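Local coordinates for uncharacterized protein (PDB 4WVA) that hydrolyses mannosylglycerate, a solute made by thermophiles under osmotic stress, to mannose and glycerate, and probably acts on glucosylglycerate about equally well, at residues Pro29-Trp34 against His71-Glu76. Numbering follows the deposited sequence.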
loop_
_atom_site.group_PDB
_atom_site.type_symbol
_atom_site.label_atom_id
_atom_site.label_comp_id
_atom_site.label_asym_id
_atom_site.label_seq_id
_atom_site.Cartn_x
_atom_site.Cartn_y
_atom_site.Cartn_z
ATOM N N PRO A 29 30.413 -25.798 -12.024
ATOM C CA PRO A 29 31.336 -25.420 -13.105
ATOM C C PRO A 29 30.643 -24.834 -14.342
ATOM O O PRO A 29 31.072 -25.048 -15.490
ATOM C CB PRO A 29 32.023 -26.758 -13.404
ATOM C CG PRO A 29 30.910 -27.738 -13.231
ATOM C CD PRO A 29 30.111 -27.240 -12.042
ATOM N N TYR A 30 29.573 -24.065 -14.117
ATOM C CA TYR A 30 28.775 -23.514 -15.188
ATOM C C TYR A 30 28.280 -22.160 -14.704
ATOM O O TYR A 30 28.723 -21.673 -13.638
ATOM C CB TYR A 30 27.560 -24.410 -15.520
ATOM C CG TYR A 30 27.879 -25.827 -15.931
ATOM C CD1 TYR A 30 28.502 -26.076 -17.148
ATOM C CD2 TYR A 30 27.525 -26.911 -15.129
ATOM C CE1 TYR A 30 28.783 -27.376 -17.549
ATOM C CE2 TYR A 30 27.810 -28.218 -15.533
ATOM C CZ TYR A 30 28.445 -28.425 -16.745
ATOM O OH TYR A 30 28.740 -29.718 -17.186
ATOM N N GLN A 31 27.409 -21.532 -15.482
ATOM C CA GLN A 31 26.772 -20.271 -15.071
ATOM C C GLN A 31 25.383 -20.507 -14.467
ATOM O O GLN A 31 24.523 -21.133 -15.087
ATOM C CB GLN A 31 26.670 -19.306 -16.249
ATOM C CG GLN A 31 25.994 -17.976 -15.913
ATOM C CD GLN A 31 26.146 -16.874 -16.948
ATOM O OE1 GLN A 31 26.212 -15.675 -16.596
ATOM N NE2 GLN A 31 26.152 -17.236 -18.215
ATOM N N TRP A 32 25.176 -19.978 -13.259
ATOM C CA TRP A 32 23.875 -20.052 -12.582
ATOM C C TRP A 32 23.195 -18.673 -12.586
ATOM O O TRP A 32 23.856 -17.648 -12.512
ATOM C CB TRP A 32 24.061 -20.497 -11.129
ATOM C CG TRP A 32 23.848 -21.951 -10.874
ATOM C CD1 TRP A 32 22.745 -22.516 -10.314
ATOM C CD2 TRP A 32 24.744 -23.034 -11.154
ATOM N NE1 TRP A 32 22.895 -23.861 -10.200
ATOM C CE2 TRP A 32 24.113 -24.215 -10.710
ATOM C CE3 TRP A 32 26.008 -23.124 -11.740
ATOM C CZ2 TRP A 32 24.694 -25.463 -10.842
ATOM C CZ3 TRP A 32 26.594 -24.382 -11.857
ATOM C CH2 TRP A 32 25.937 -25.521 -11.424
ATOM N N LEU A 33 21.872 -18.679 -12.672
ATOM C CA LEU A 33 21.058 -17.476 -12.836
ATOM C C LEU A 33 21.152 -16.535 -11.637
ATOM O O LEU A 33 21.652 -15.401 -11.786
ATOM C CB LEU A 33 19.605 -17.883 -13.099
ATOM C CG LEU A 33 18.589 -16.839 -13.572
ATOM C CD1 LEU A 33 17.301 -17.570 -13.951
ATOM C CD2 LEU A 33 18.325 -15.750 -12.539
ATOM N N TRP A 34 20.652 -16.919 -10.463
ATOM C CA TRP A 34 20.664 -15.904 -9.389
ATOM C C TRP A 34 22.084 -15.641 -8.887
ATOM O O TRP A 34 22.390 -14.510 -8.534
ATOM C CB TRP A 34 19.611 -16.080 -8.259
ATOM C CG TRP A 34 19.825 -17.126 -7.205
ATOM C CD1 TRP A 34 20.519 -18.318 -7.296
ATOM C CD2 TRP A 34 19.249 -17.104 -5.884
ATOM N NE1 TRP A 34 20.411 -19.005 -6.111
ATOM C CE2 TRP A 34 19.646 -18.272 -5.233
ATOM C CE3 TRP A 34 18.423 -16.186 -5.198
ATOM C CZ2 TRP A 34 19.264 -18.554 -3.920
ATOM C CZ3 TRP A 34 18.046 -16.467 -3.894
ATOM C CH2 TRP A 34 18.460 -17.639 -3.273
ATOM N N HIS A 71 17.979 -21.810 -15.012
ATOM C CA HIS A 71 18.846 -21.621 -13.839
ATOM C C HIS A 71 20.303 -21.980 -14.101
ATOM O O HIS A 71 21.175 -21.439 -13.446
ATOM C CB HIS A 71 18.295 -22.301 -12.592
ATOM C CG HIS A 71 18.687 -23.728 -12.409
ATOM N ND1 HIS A 71 18.447 -24.712 -13.348
ATOM C CD2 HIS A 71 19.202 -24.358 -11.328
ATOM C CE1 HIS A 71 18.828 -25.880 -12.860
ATOM N NE2 HIS A 71 19.293 -25.690 -11.635
ATOM N N ILE A 72 20.572 -22.814 -15.110
ATOM C CA ILE A 72 21.953 -23.121 -15.486
ATOM C C ILE A 72 22.144 -22.993 -16.991
ATOM O O ILE A 72 21.310 -23.479 -17.758
ATOM C CB ILE A 72 22.408 -24.544 -15.048
ATOM C CG1 ILE A 72 22.187 -24.788 -13.556
ATOM C CG2 ILE A 72 23.900 -24.731 -15.348
ATOM C CD1 ILE A 72 22.391 -26.237 -13.132
ATOM N N VAL A 73 23.229 -22.321 -17.387
ATOM C CA VAL A 73 23.737 -22.329 -18.746
ATOM C C VAL A 73 24.987 -23.212 -18.743
ATOM O O VAL A 73 25.995 -22.895 -18.080
ATOM C CB VAL A 73 24.099 -20.924 -19.263
ATOM C CG1 VAL A 73 24.504 -20.977 -20.723
ATOM C CG2 VAL A 73 22.926 -19.972 -19.100
ATOM N N PHE A 74 24.914 -24.316 -19.481
ATOM C CA PHE A 74 25.983 -25.331 -19.467
ATOM C C PHE A 74 27.116 -24.986 -20.456
ATOM O O PHE A 74 27.421 -25.752 -21.398
ATOM C CB PHE A 74 25.409 -26.730 -19.754
ATOM C CG PHE A 74 24.466 -27.248 -18.692
ATOM C CD1 PHE A 74 24.922 -27.506 -17.410
ATOM C CD2 PHE A 74 23.118 -27.503 -18.969
ATOM C CE1 PHE A 74 24.075 -28.010 -16.431
ATOM C CE2 PHE A 74 22.270 -27.999 -17.990
ATOM C CZ PHE A 74 22.747 -28.256 -16.718
ATOM N N HIS A 75 27.757 -23.844 -20.238
ATOM C CA HIS A 75 28.920 -23.466 -21.033
ATOM C C HIS A 75 29.974 -24.576 -21.043
ATOM O O HIS A 75 30.269 -25.161 -20.006
ATOM C CB HIS A 75 29.596 -22.212 -20.487
ATOM C CG HIS A 75 28.704 -21.013 -20.404
ATOM N ND1 HIS A 75 28.326 -20.277 -21.506
ATOM C CD2 HIS A 75 28.115 -20.424 -19.333
ATOM C CE1 HIS A 75 27.564 -19.269 -21.115
ATOM N NE2 HIS A 75 27.429 -19.333 -19.802
ATOM N N GLU A 76 30.529 -24.832 -22.228
ATOM C CA GLU A 76 31.660 -25.756 -22.383
ATOM C C GLU A 76 32.923 -25.111 -21.810
ATOM O O GLU A 76 33.095 -23.890 -21.902
ATOM C CB GLU A 76 31.883 -26.108 -23.862
ATOM C CG GLU A 76 30.665 -26.731 -24.545
ATOM C CD GLU A 76 31.001 -27.619 -25.746
ATOM O OE1 GLU A 76 32.196 -27.937 -25.965
ATOM O OE2 GLU A 76 30.056 -28.025 -26.467
#
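Only two residue pairs long, the antiparallel pairing of Gln31-Trp32 with Ile72-Val73 passes directly into a helix: Trp32 is both a strand residue and the N-cap of helix 33-43. Gln31 and Val73 form the hydrogen-bonded pair. Val73 N reaches Gln31 O at 2.9 Å, nearly straight (164° at the hydrogen), whereas the return bond from Gln31 N to Val73 O is longer, 3.3 Å; both donors lie in the carbonyl planes. A third bond, Leu33 N to His71 O at 2.9 Å, extends the pairing into the first helical residue, but its donor sits above the carbonyl plane.

Trp32 and Ile72, the non-hydrogen-bonded pair, run side by side on one face of the sheet. With Ile72 CG1 beside its own backbone N, that methylene lies over the indole, 3.7 Å from the centroid of the five-membered ring and 21° off its normal, a CH-pi contact. Ile72 CD1 meets the rim of the indole at Trp32 CZ2, 3.3 Å away. Roughly at right angles to this, the same Ile72 CG1 also sits over the centre of the His71 imidazole, whose ND1 is hydrogen-bonded to Ser99 OG.

Further along, Phe74 presents its edge to the Tyr30 face in a T-shaped pair with planes at 88°, Phe74 CD1 standing over the ring centre. Pro29 CG lies over the rim of the opposite Tyr30 face. On the other sheet face, the Gln31 and His75 side chains cross obliquely beside helix 48-62.

Strand 97-98 completes this small three-stranded antiparallel sheet in the (alpha/alpha)6-barrel of GH63; Trp32, Leu33 and Trp34 probably bind substrate here, and bound Tris lies near the Trp32 side chain, consistent with a strand-to-helix junction lining the sugar pocket.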